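Local structure of ethyl acetate hydrolase (Pseudomonas veronii, 5EFZ) at residues I28-L33 with P42-A47; P34-R39 with N121-D126. The protein hydrolyses ethyl acetate to ethanol and acetate, a step in the breakdown of short-chain methyl ketones, and works as a homodimeric alpha/beta-hydrolase. All blocks are in the same frame, centred on the assembly; numbering follows the deposited sequence. Where two conformers were deposited one is given.

Interaction 1 (I28-L33 with P42-A47); sequences INIGPL and PECLLA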
loop_
_atom_site.group_PDB
_atom_site.type_symbol
_atom_site.label_atom_id
_atom_site.label_comp_id
_atom_site.label_asym_id
_atom_site.label_seq_id
_atom_site.Cartn_x
_atom_site.Cartn_y
_atom_site.Cartn_z
ATOM N N ILE A 28 27.250 -17.727 -18.711
ATOM C CA ILE A 28 27.559 -17.647 -20.132
ATOM C C ILE A 28 27.939 -16.232 -20.530
ATOM O O ILE A 28 27.164 -15.295 -20.328
ATOM C CB ILE A 28 26.373 -18.123 -20.980
ATOM C CG1 ILE A 28 26.106 -19.603 -20.676
ATOM C CG2 ILE A 28 26.698 -17.921 -22.459
ATOM C CD1 ILE A 28 24.774 -20.101 -21.143
ATOM N N ASN A 29 29.126 -16.086 -21.105
ATOM C CA ASN A 29 29.573 -14.788 -21.589
ATOM C C ASN A 29 28.971 -14.517 -22.942
ATOM O O ASN A 29 29.323 -15.158 -23.907
ATOM C CB ASN A 29 31.101 -14.724 -21.669
ATOM C CG ASN A 29 31.628 -13.309 -21.930
ATOM O OD1 ASN A 29 30.881 -12.396 -22.306
ATOM N ND2 ASN A 29 32.918 -13.127 -21.722
ATOM N N ILE A 30 28.069 -13.558 -23.038
ATOM C CA ILE A 30 27.520 -13.261 -24.349
ATOM C C ILE A 30 28.271 -12.130 -25.076
ATOM O O ILE A 30 27.870 -11.710 -26.156
ATOM C CB ILE A 30 26.050 -12.898 -24.255
ATOM C CG1 ILE A 30 25.845 -11.707 -23.325
ATOM C CG2 ILE A 30 25.199 -14.103 -23.789
ATOM C CD1 ILE A 30 24.703 -10.859 -23.759
ATOM N N GLY A 31 29.357 -11.640 -24.486
ATOM C CA GLY A 31 30.179 -10.622 -25.131
ATOM C C GLY A 31 29.742 -9.228 -24.738
ATOM O O GLY A 31 29.003 -9.055 -23.759
ATOM N N PRO A 32 30.210 -8.208 -25.473
ATOM C CA PRO A 32 29.889 -6.817 -25.100
ATOM C C PRO A 32 28.400 -6.512 -25.197
ATOM O O PRO A 32 27.714 -7.030 -26.085
ATOM C CB PRO A 32 30.695 -5.989 -26.105
ATOM C CG PRO A 32 30.979 -6.934 -27.238
ATOM C CD PRO A 32 31.112 -8.281 -26.633
ATOM N N LEU A 33 27.890 -5.703 -24.268
ATOM C CA LEU A 33 26.482 -5.314 -24.318
ATOM C C LEU A 33 26.388 -3.799 -24.260
ATOM O O LEU A 33 26.601 -3.214 -23.199
ATOM C CB LEU A 33 25.692 -5.947 -23.162
ATOM C CG LEU A 33 24.193 -5.647 -23.115
ATOM C CD1 LEU A 33 23.529 -6.186 -24.381
ATOM C CD2 LEU A 33 23.527 -6.262 -21.878
ATOM N N PRO A 42 31.648 -4.282 -21.161
ATOM C CA PRO A 42 32.653 -4.978 -21.976
ATOM C C PRO A 42 32.392 -6.486 -22.085
ATOM O O PRO A 42 32.710 -7.087 -23.105
ATOM C CB PRO A 42 33.956 -4.732 -21.220
ATOM C CG PRO A 42 33.685 -3.555 -20.350
ATOM C CD PRO A 42 32.244 -3.623 -19.990
ATOM N N GLU A 43 31.867 -7.092 -21.026
ATOM C CA GLU A 43 31.450 -8.488 -21.102
ATOM C C GLU A 43 30.238 -8.678 -20.217
ATOM O O GLU A 43 30.235 -8.322 -19.042
ATOM C CB GLU A 43 32.568 -9.453 -20.698
ATOM C CG GLU A 43 33.104 -9.256 -19.292
ATOM C CD GLU A 43 33.725 -10.518 -18.715
ATOM O OE1 GLU A 43 33.877 -11.508 -19.469
ATOM O OE2 GLU A 43 34.054 -10.524 -17.505
ATOM N N CYS A 44 29.183 -9.212 -20.798
ATOM C CA CYS A 44 27.966 -9.439 -20.053
ATOM C C CYS A 44 27.864 -10.934 -19.797
ATOM O O CYS A 44 27.806 -11.719 -20.746
ATOM C CB CYS A 44 26.754 -8.913 -20.823
ATOM S SG CYS A 44 25.188 -9.190 -19.973
ATOM N N LEU A 45 27.911 -11.319 -18.521
ATOM C CA LEU A 45 27.741 -12.711 -18.125
ATOM C C LEU A 45 26.305 -12.932 -17.674
ATOM O O LEU A 45 25.793 -12.223 -16.801
ATOM C CB LEU A 45 28.692 -13.080 -16.993
ATOM C CG LEU A 45 30.178 -12.823 -17.169
ATOM C CD1 LEU A 45 30.922 -13.398 -15.993
ATOM C CD2 LEU A 45 30.682 -13.418 -18.448
ATOM N N LEU A 46 25.642 -13.908 -18.278
ATOM C CA LEU A 46 24.303 -14.260 -17.867
ATOM C C LEU A 46 24.353 -15.595 -17.147
ATOM O O LEU A 46 24.924 -16.565 -17.673
ATOM C CB LEU A 46 23.361 -14.354 -19.082
ATOM C CG LEU A 46 23.118 -13.067 -19.860
ATOM C CD1 LEU A 46 22.177 -13.392 -21.058
ATOM C CD2 LEU A 46 22.510 -11.962 -18.939
ATOM N N ALA A 47 23.769 -15.628 -15.951
ATOM C CA ALA A 47 23.581 -16.864 -15.193
ATOM C C ALA A 47 22.309 -17.558 -15.671
ATOM O O ALA A 47 21.208 -16.985 -15.590
ATOM C CB ALA A 47 23.501 -16.582 -13.692
#
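Two strands meet antiparallel at one end of this contact: Ile28 and Leu46 form a hydrogen-bonded pair, with Ile28 N to Leu46 O at 2.8 Å and Leu46 N to Ile28 O at 2.9 Å, both nearly straight at the hydrogen. Further along, Ile30 N meets Cys44 O nearly along its C=O axis and Cys44 N reaches Gly31 O. Asn29, its CG anti to the backbone N (chi1 -170°), turns its amide forward so that OD1 accepts from Gly31 N at 2.8 Å, an Asx turn. At Gly31 the backbone (phi 92°, psi -166°) would press any CB against the carbonyl O of Ile30, so glycine is called for. On the face of Asn29 and Leu45, methyl CD2 of Leu45 lies 3.5 Å from Asn29 CB. Ile30 holds CG1 in the crowded position between N and carbonyl carbon, placing it 3.9 Å from Cys44 CB, while its CG2 meets Leu46 CD1 on the face shared by Ile28 and Leu46. Cys44 SG, anti to its backbone N, touches Leu33 CD2 at 3.9 Å. Helix 124-139 packs on this apolar side, Leu134 and Tyr138 against Ile28 and Ala130 against Ile30 and Leu33. Main-chain hydrogen bonds thus fix the edge strand 26-29 to strand 45-51, while Ile28, Ile30 and Leu33 meet the helix through apolar side chains, so pairing comes from the backbone and packing from the side chains.

Interaction 2 (P34-R39 with N121-D126); sequences PLEEGR and NVRIGD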
loop_
_atom_site.group_PDB
_atom_site.type_symbol
_atom_site.label_atom_id
_atom_site.label_comp_id
_atom_site.label_asym_id
_atom_site.label_seq_id
_atom_site.Cartn_x
_atom_site.Cartn_y
_atom_site.Cartn_z
ATOM N N PRO A 34 26.114 -3.154 -25.406
ATOM C CA PRO A 34 25.869 -1.712 -25.366
ATOM C C PRO A 34 24.506 -1.460 -24.734
ATOM O O PRO A 34 23.504 -2.007 -25.189
ATOM C CB PRO A 34 25.927 -1.293 -26.846
ATOM C CG PRO A 34 25.573 -2.529 -27.587
ATOM C CD PRO A 34 26.034 -3.701 -26.770
ATOM N N LEU A 35 24.474 -0.687 -23.657
ATOM C CA LEU A 35 23.245 -0.521 -22.901
ATOM C C LEU A 35 22.445 0.622 -23.449
ATOM O O LEU A 35 23.015 1.554 -23.996
ATOM C CB LEU A 35 23.546 -0.286 -21.436
ATOM C CG LEU A 35 24.220 -1.443 -20.731
ATOM C CD1 LEU A 35 24.643 -1.002 -19.336
ATOM C CD2 LEU A 35 23.273 -2.665 -20.658
ATOM N N GLU A 36 21.119 0.547 -23.318
ATOM C CA GLU A 36 20.253 1.601 -23.835
ATOM C C GLU A 36 20.648 2.979 -23.286
ATOM O O GLU A 36 20.709 3.953 -24.040
ATOM C CB GLU A 36 18.778 1.313 -23.515
ATOM C CG GLU A 36 17.820 2.333 -24.149
ATOM C CD GLU A 36 16.349 1.932 -24.054
ATOM O OE1 GLU A 36 16.075 0.755 -23.766
ATOM O OE2 GLU A 36 15.470 2.800 -24.248
ATOM N N GLU A 37 20.948 3.050 -21.988
ATOM C CA GLU A 37 21.294 4.329 -21.353
ATOM C C GLU A 37 22.623 4.916 -21.826
ATOM O O GLU A 37 22.954 6.060 -21.493
ATOM C CB GLU A 37 21.352 4.186 -19.821
ATOM C CG GLU A 37 19.998 4.196 -19.151
ATOM C CD GLU A 37 19.208 5.469 -19.440
ATOM O OE1 GLU A 37 19.527 6.516 -18.843
ATOM O OE2 GLU A 37 18.278 5.421 -20.275
ATOM N N GLY A 38 23.411 4.145 -22.558
ATOM C CA GLY A 38 24.596 4.718 -23.166
ATOM C C GLY A 38 25.943 4.125 -22.816
ATOM O O GLY A 38 26.906 4.293 -23.551
ATOM N N ARG A 39 26.031 3.438 -21.691
ATOM C CA ARG A 39 27.283 2.782 -21.341
ATOM C C ARG A 39 27.406 1.410 -22.012
ATOM O O ARG A 39 26.403 0.785 -22.352
ATOM C CB ARG A 39 27.386 2.656 -19.817
ATOM C CG ARG A 39 27.475 4.028 -19.140
ATOM C CD ARG A 39 27.549 3.933 -17.626
ATOM N NE ARG A 39 28.842 3.439 -17.169
ATOM C CZ ARG A 39 29.089 3.087 -15.915
ATOM N NH1 ARG A 39 28.128 3.167 -15.006
ATOM N NH2 ARG A 39 30.288 2.652 -15.578
ATOM N N ASN A 121 23.050 1.977 -15.268
ATOM C CA ASN A 121 21.599 1.888 -15.232
ATOM C C ASN A 121 21.169 0.933 -16.337
ATOM O O ASN A 121 21.396 1.210 -17.504
ATOM C CB ASN A 121 20.975 3.275 -15.412
ATOM C CG ASN A 121 21.183 4.154 -14.203
ATOM O OD1 ASN A 121 21.211 3.667 -13.071
ATOM N ND2 ASN A 121 21.321 5.447 -14.430
ATOM N N VAL A 122 20.593 -0.206 -15.948
ATOM C CA VAL A 122 20.186 -1.229 -16.900
ATOM C C VAL A 122 18.655 -1.201 -17.069
ATOM O O VAL A 122 17.911 -1.044 -16.091
ATOM C CB VAL A 122 20.648 -2.614 -16.431
ATOM C CG1 VAL A 122 20.231 -3.709 -17.419
ATOM C CG2 VAL A 122 22.177 -2.625 -16.250
ATOM N N ARG A 123 18.196 -1.316 -18.310
ATOM C CA ARG A 123 16.768 -1.302 -18.602
ATOM C C ARG A 123 16.259 -2.711 -18.947
ATOM O O ARG A 123 17.048 -3.602 -19.309
ATOM C CB ARG A 123 16.449 -0.332 -19.768
ATOM C CG ARG A 123 16.576 1.173 -19.413
ATOM C CD ARG A 123 16.233 2.053 -20.635
ATOM N NE ARG A 123 16.264 3.486 -20.284
ATOM C CZ ARG A 123 15.235 4.173 -19.784
ATOM N NH1 ARG A 123 14.070 3.585 -19.555
ATOM N NH2 ARG A 123 15.382 5.470 -19.516
ATOM N N ILE A 124 14.942 -2.891 -18.843
ATOM C CA ILE A 124 14.302 -4.149 -19.250
ATOM C C ILE A 124 14.746 -4.536 -20.665
ATOM O O ILE A 124 15.054 -5.709 -20.930
ATOM C CB ILE A 124 12.774 -4.030 -19.198
ATOM C CG1 ILE A 124 12.289 -3.830 -17.744
ATOM C CG2 ILE A 124 12.100 -5.263 -19.841
ATOM C CD1 ILE A 124 12.461 -5.045 -16.832
ATOM N N GLY A 125 14.822 -3.552 -21.563
ATOM C CA GLY A 125 15.229 -3.841 -22.937
ATOM C C GLY A 125 16.648 -4.401 -23.045
ATOM O O GLY A 125 16.955 -5.183 -23.965
ATOM N N ASP A 126 17.536 -4.004 -22.127
ATOM C CA ASP A 126 18.893 -4.553 -22.129
ATOM C C ASP A 126 18.872 -6.041 -21.780
ATOM O O ASP A 126 19.549 -6.817 -22.425
ATOM C CB ASP A 126 19.799 -3.780 -21.142
ATOM C CG ASP A 126 19.938 -2.299 -21.508
ATOM O OD1 ASP A 126 20.158 -1.988 -22.704
ATOM O OD2 ASP A 126 19.835 -1.437 -20.589
HETATM O O HOH W 1 20.444 1.018 -20.066
HETATM O O HOH W 2 21.673 6.632 -17.085
HETATM O O HOH W 3 24.027 2.663 -19.114
#
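Arg123 sets CG anti to its carbonyl carbon (chi1 -72°) and runs extended to NE, while Glu37, with the same first torsion, bends at chi2 (-58°), so that the two side chains cross at about a right angle. Glu37 OE2 lies at the guanidinium edge, in its plane, and accepts from both NE, at 2.8 Å, and NH2, at 3.0 Å: a side-on salt bridge to one oxygen, which is met from above the carboxylate plane. Glu36 extends across the same arginine, its OE1 3.4 Å from Arg123 CD; its OE2 is salt-bridged to Arg280. An alanine in place of Arg123 would remove both N-H donors to Glu37 OE2 and would probably loosen the turn's grip on the helix start. That turn is a type I beta turn, Leu35 to Gly38, in the hairpin loop between strands 33-34 and 40-41, and it sits against the N-terminus of helix 124-139, with Arg123 as N-cap residue. Asp126, in the first turn of the helix, joins the two: OD2 accepts from Arg123 N at 2.8 Å and OD1 uses its syn lone pair for Glu36 N, also at 2.8 Å. Leu35 CD2 packs across this carboxylate, 3.5 Å from Asp126 CG. A water accepts from Glu37 N and donates to Asn121 O and to Asp126 OD2, the latter at 2.6 Å; a second bridges Glu37 OE1 and Asn121 ND2. Trp271 of helix 263-274 touches Glu37, Asn121 and Arg123.

In the fold
After the short helix 19-22 the chain enters strand 26-29, one outer strand of the main sheet, and leaves it as a small hairpin, strands 33-34 and 40-41, before returning as strand 45-51. Interaction 1 closes this excursion at its base, with eight residues between its segments. Interaction 2 takes the end of strand 33-34 and the hairpin's turn, 34-39, and joins them to 121-126, at the start of helix 124-139, closing a far longer loop of 81 residues. Because 34-39 lies between the segments of interaction 1 and 121-126 beyond them, the two contacts cross. Their centres are about 13 Å apart, and they touch where Leu33 CD2 packs against Asp126 O. Together they tie sheet, hairpin and helix.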